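Local coordinates for uroporphyrin-III C-methyltransferase (Thermus thermophilus, PDB 1VE2), which probably methylates uroporphyrinogen III with S-adenosyl-L-methionine as methyl donor, a step on the route to modified tetrapyrroles, at residues Ala82-Arg94 and Pro108-Gly120. Sequence-based numbering, arbitrary orientation.
Sequences ARLKGGDPMVFGR and PFEVVPGVTSAVG
The carboxylate of Asp88 is the flat group that meets Pro113 and Gly114. Gly114 N donates to OD2 of Asp88 at 3.2 Å, from above the carboxylate plane (44° out of it). The bond is nearly straight at the hydrogen. Met90 N meets OD1 of Asp88 on the anti side, making an Asx turn. Ser123 of the second subunit also bonds to OD1. Water 1 donates to both OD2 of Asp88 and Gly114 O. CG of Asp88 lies anti to the backbone N (chi1 -178°), which brings OD2 over to Gly114. An alanine here would probably leave Gly114 N and Ser123 of the second subunit without their acceptor and free the turn to shift.

Beside the carboxylate, Pro89 CG packs on Val111 CG1 at 3.5 Å, the two side chains crossing obliquely. Met90 CG touches the same Val111 methyl at 3.7 Å. On the other flank, CG2 of Thr116 lies 3.8 Å from Asp88 CB. Gly87 comes close to the opposite backbone, and its CA makes a CH...O contact of 3.5 Å with Val115 O. Ser117 OG lies 3.5 Å from Gly87 CA. Water 2 accepts from Asp88 N and Ser117 N.

The two segments follow strands 80-85 and 109-112 of the parallel sheet, with strand 4-9 between them. The loop after strand 80-85 packs on the end of strand 109-112 and on the loop that follows it. Segment 108-120 then runs into helix 119-124. The second subunit packs against Met90, Val91, Val111 and Pro113, placing the contact at the dimer interface.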
loop_
_atom_site.group_PDB
_atom_site.type_symbol
_atom_site.label_atom_id
_atom_site.label_comp_id
_atom_site.label_asym_id
_atom_site.label_seq_id
_atom_site.Cartn_x
_atom_site.Cartn_y
_atom_site.Cartn_z
ATOM N N ALA A 82 -20.266 1.836 -8.345
ATOM C CA ALA A 82 -18.867 1.743 -7.970
ATOM C C ALA A 82 -17.943 2.248 -9.056
ATOM O O ALA A 82 -18.216 2.101 -10.248
ATOM C CB ALA A 82 -18.507 0.296 -7.632
ATOM N N ARG A 83 -16.856 2.862 -8.612
ATOM C CA ARG A 83 -15.801 3.350 -9.484
ATOM C C ARG A 83 -14.711 2.317 -9.170
ATOM O O ARG A 83 -14.245 2.236 -8.033
ATOM C CB ARG A 83 -15.358 4.751 -9.043
ATOM C CG ARG A 83 -14.126 5.294 -9.751
ATOM C CD ARG A 83 -14.413 5.749 -11.172
ATOM N NE ARG A 83 -13.196 6.239 -11.806
ATOM C CZ ARG A 83 -12.381 5.504 -12.555
ATOM N NH1 ARG A 83 -12.651 4.225 -12.788
ATOM N NH2 ARG A 83 -11.271 6.044 -13.050
ATOM N N LEU A 84 -14.330 1.514 -10.159
ATOM C CA LEU A 84 -13.321 0.470 -9.956
ATOM C C LEU A 84 -12.004 0.909 -10.577
ATOM O O LEU A 84 -11.924 1.158 -11.783
ATOM C CB LEU A 84 -13.796 -0.848 -10.576
ATOM C CG LEU A 84 -12.917 -2.093 -10.365
ATOM C CD1 LEU A 84 -12.790 -2.427 -8.862
ATOM C CD2 LEU A 84 -13.555 -3.266 -11.110
ATOM N N LYS A 85 -10.975 0.993 -9.741
ATOM C CA LYS A 85 -9.669 1.479 -10.163
ATOM C C LYS A 85 -8.507 0.550 -9.822
ATOM O O LYS A 85 -8.501 -0.106 -8.785
ATOM C CB LYS A 85 -9.429 2.839 -9.500
ATOM C CG LYS A 85 -10.731 3.520 -9.074
ATOM C CD LYS A 85 -10.504 4.798 -8.276
ATOM C CE LYS A 85 -9.859 5.882 -9.124
ATOM N NZ LYS A 85 -9.750 7.148 -8.366
ATOM N N GLY A 86 -7.511 0.511 -10.698
ATOM C CA GLY A 86 -6.353 -0.323 -10.438
ATOM C C GLY A 86 -5.669 0.115 -9.150
ATOM O O GLY A 86 -5.682 1.302 -8.802
ATOM N N GLY A 87 -5.089 -0.851 -8.440
ATOM C CA GLY A 87 -4.396 -0.577 -7.189
ATOM C C GLY A 87 -5.346 -0.096 -6.108
ATOM O O GLY A 87 -6.395 -0.690 -5.891
ATOM N N ASP A 88 -4.960 0.972 -5.416
ATOM C CA ASP A 88 -5.789 1.569 -4.372
ATOM C C ASP A 88 -6.460 2.779 -5.038
ATOM O O ASP A 88 -5.822 3.512 -5.794
ATOM C CB ASP A 88 -4.921 2.004 -3.201
ATOM C CG ASP A 88 -5.727 2.595 -2.078
ATOM O OD1 ASP A 88 -6.093 3.785 -2.170
ATOM O OD2 ASP A 88 -5.999 1.862 -1.108
ATOM N N PRO A 89 -7.747 3.009 -4.756
ATOM C CA PRO A 89 -8.460 4.130 -5.370
ATOM C C PRO A 89 -8.000 5.543 -5.040
ATOM O O PRO A 89 -8.353 6.485 -5.748
ATOM C CB PRO A 89 -9.906 3.885 -4.942
ATOM C CG PRO A 89 -9.742 3.343 -3.568
ATOM C CD PRO A 89 -8.570 2.375 -3.707
ATOM N N MET A 90 -7.222 5.695 -3.976
ATOM C CA MET A 90 -6.754 7.016 -3.573
ATOM C C MET A 90 -5.303 7.318 -3.948
ATOM O O MET A 90 -4.852 8.451 -3.807
ATOM C CB MET A 90 -6.939 7.179 -2.064
ATOM C CG MET A 90 -8.384 6.900 -1.605
ATOM S SD MET A 90 -9.589 8.083 -2.301
ATOM C CE MET A 90 -9.178 9.427 -1.347
ATOM N N VAL A 91 -4.572 6.323 -4.435
ATOM C CA VAL A 91 -3.174 6.549 -4.796
ATOM C C VAL A 91 -3.072 6.991 -6.255
ATOM O O VAL A 91 -3.193 6.180 -7.173
ATOM C CB VAL A 91 -2.348 5.282 -4.557
ATOM C CG1 VAL A 91 -0.878 5.544 -4.859
ATOM C CG2 VAL A 91 -2.512 4.856 -3.120
ATOM N N PHE A 92 -2.839 8.287 -6.447
ATOM C CA PHE A 92 -2.780 8.877 -7.778
ATOM C C PHE A 92 -4.141 8.550 -8.433
ATOM O O PHE A 92 -5.089 8.195 -7.732
ATOM C CB PHE A 92 -1.582 8.297 -8.553
ATOM C CG PHE A 92 -0.238 8.666 -7.957
ATOM C CD1 PHE A 92 0.202 9.991 -7.953
ATOM C CD2 PHE A 92 0.566 7.701 -7.358
ATOM C CE1 PHE A 92 1.417 10.348 -7.359
ATOM C CE2 PHE A 92 1.785 8.043 -6.759
ATOM C CZ PHE A 92 2.213 9.373 -6.758
ATOM N N GLY A 93 -4.269 8.698 -9.747
ATOM C CA GLY A 93 -5.542 8.380 -10.394
ATOM C C GLY A 93 -6.783 9.200 -10.033
ATOM O O GLY A 93 -7.912 8.706 -10.132
ATOM N N ARG A 94 -6.572 10.444 -9.617
ATOM C CA ARG A 94 -7.638 11.381 -9.251
ATOM C C ARG A 94 -8.693 10.890 -8.265
ATOM O O ARG A 94 -9.794 11.422 -8.219
ATOM C CB ARG A 94 -8.321 11.931 -10.514
ATOM C CG ARG A 94 -7.353 12.681 -11.449
ATOM C CD ARG A 94 -8.061 13.680 -12.382
ATOM N NE ARG A 94 -7.094 14.462 -13.154
ATOM C CZ ARG A 94 -6.411 13.996 -14.198
ATOM N NH1 ARG A 94 -5.542 14.778 -14.827
ATOM N NH2 ARG A 94 -6.609 12.758 -14.631
ATOM N N PRO A 108 -23.654 10.204 -0.764
ATOM C CA PRO A 108 -23.035 9.265 0.177
ATOM C C PRO A 108 -21.990 8.421 -0.557
ATOM O O PRO A 108 -22.231 7.962 -1.674
ATOM C CB PRO A 108 -24.224 8.429 0.661
ATOM C CG PRO A 108 -25.375 9.392 0.564
ATOM C CD PRO A 108 -25.119 10.051 -0.778
ATOM N N PHE A 109 -20.822 8.237 0.052
ATOM C CA PHE A 109 -19.781 7.431 -0.584
ATOM C C PHE A 109 -18.864 6.770 0.433
ATOM O O PHE A 109 -18.764 7.213 1.579
ATOM C CB PHE A 109 -18.949 8.294 -1.547
ATOM C CG PHE A 109 -17.982 9.217 -0.861
ATOM C CD1 PHE A 109 -16.668 8.814 -0.619
ATOM C CD2 PHE A 109 -18.389 10.475 -0.429
ATOM C CE1 PHE A 109 -15.767 9.659 0.049
ATOM C CE2 PHE A 109 -17.498 11.327 0.240
ATOM C CZ PHE A 109 -16.184 10.911 0.477
ATOM N N GLU A 110 -18.213 5.693 0.007
ATOM C CA GLU A 110 -17.263 4.972 0.840
ATOM C C GLU A 110 -16.090 4.608 -0.046
ATOM O O GLU A 110 -16.260 4.377 -1.247
ATOM C CB GLU A 110 -17.861 3.683 1.410
ATOM C CG GLU A 110 -18.976 3.886 2.397
ATOM C CD GLU A 110 -19.379 2.596 3.097
ATOM O OE1 GLU A 110 -20.462 2.581 3.718
ATOM O OE2 GLU A 110 -18.617 1.605 3.035
ATOM N N VAL A 111 -14.903 4.553 0.545
ATOM C CA VAL A 111 -13.708 4.195 -0.209
ATOM C C VAL A 111 -13.254 2.825 0.283
ATOM O O VAL A 111 -13.149 2.588 1.491
ATOM C CB VAL A 111 -12.591 5.245 -0.012
ATOM C CG1 VAL A 111 -11.339 4.841 -0.791
ATOM C CG2 VAL A 111 -13.101 6.616 -0.479
ATOM N N VAL A 112 -13.013 1.927 -0.665
ATOM C CA VAL A 112 -12.603 0.559 -0.384
ATOM C C VAL A 112 -11.162 0.376 -0.834
ATOM O O VAL A 112 -10.883 0.305 -2.034
ATOM C CB VAL A 112 -13.508 -0.423 -1.137
ATOM C CG1 VAL A 112 -13.103 -1.864 -0.838
ATOM C CG2 VAL A 112 -14.955 -0.174 -0.747
ATOM N N PRO A 113 -10.225 0.317 0.126
ATOM C CA PRO A 113 -8.784 0.149 -0.106
ATOM C C PRO A 113 -8.436 -1.067 -0.949
ATOM O O PRO A 113 -9.148 -2.069 -0.926
ATOM C CB PRO A 113 -8.217 0.010 1.307
ATOM C CG PRO A 113 -9.149 0.807 2.138
ATOM C CD PRO A 113 -10.507 0.446 1.569
ATOM N N GLY A 114 -7.326 -0.972 -1.676
ATOM C CA GLY A 114 -6.860 -2.081 -2.482
ATOM C C GLY A 114 -5.352 -2.208 -2.344
ATOM O O GLY A 114 -4.686 -1.261 -1.939
ATOM N N VAL A 115 -4.809 -3.386 -2.632
ATOM C CA VAL A 115 -3.361 -3.587 -2.577
ATOM C C VAL A 115 -2.804 -2.714 -3.711
ATOM O O VAL A 115 -3.197 -2.870 -4.866
ATOM C CB VAL A 115 -3.015 -5.084 -2.817
ATOM C CG1 VAL A 115 -1.530 -5.259 -3.001
ATOM C CG2 VAL A 115 -3.492 -5.920 -1.610
ATOM N N THR A 116 -1.900 -1.795 -3.381
ATOM C CA THR A 116 -1.358 -0.862 -4.373
ATOM C C THR A 116 -0.557 -1.441 -5.523
ATOM O O THR A 116 0.064 -2.502 -5.410
ATOM C CB THR A 116 -0.498 0.224 -3.707
ATOM O OG1 THR A 116 0.639 -0.386 -3.076
ATOM C CG2 THR A 116 -1.318 0.980 -2.678
ATOM N N SER A 117 -0.588 -0.698 -6.628
ATOM C CA SER A 117 0.092 -1.035 -7.878
ATOM C C SER A 117 1.596 -1.060 -7.719
ATOM O O SER A 117 2.287 -1.732 -8.481
ATOM C CB SER A 117 -0.262 -0.010 -8.966
ATOM O OG SER A 117 -1.655 0.019 -9.235
ATOM N N ALA A 118 2.100 -0.307 -6.743
ATOM C CA ALA A 118 3.529 -0.244 -6.489
ATOM C C ALA A 118 3.883 -1.226 -5.384
ATOM O O ALA A 118 4.185 -2.388 -5.651
ATOM C CB ALA A 118 3.932 1.179 -6.088
ATOM N N VAL A 119 3.814 -0.753 -4.141
ATOM C CA VAL A 119 4.124 -1.553 -2.963
ATOM C C VAL A 119 3.508 -2.952 -2.938
ATOM O O VAL A 119 4.167 -3.926 -2.575
ATOM C CB VAL A 119 3.697 -0.798 -1.678
ATOM C CG1 VAL A 119 3.932 -1.662 -0.453
ATOM C CG2 VAL A 119 4.479 0.512 -1.565
ATOM N N GLY A 120 2.238 -3.048 -3.311
ATOM C CA GLY A 120 1.572 -4.336 -3.308
ATOM C C GLY A 120 2.189 -5.330 -4.273
ATOM O O GLY A 120 2.371 -6.498 -3.932
HETATM O O HOH W 1 -4.222 0.281 0.110
HETATM O O HOH W 2 -2.126 2.023 -6.254
#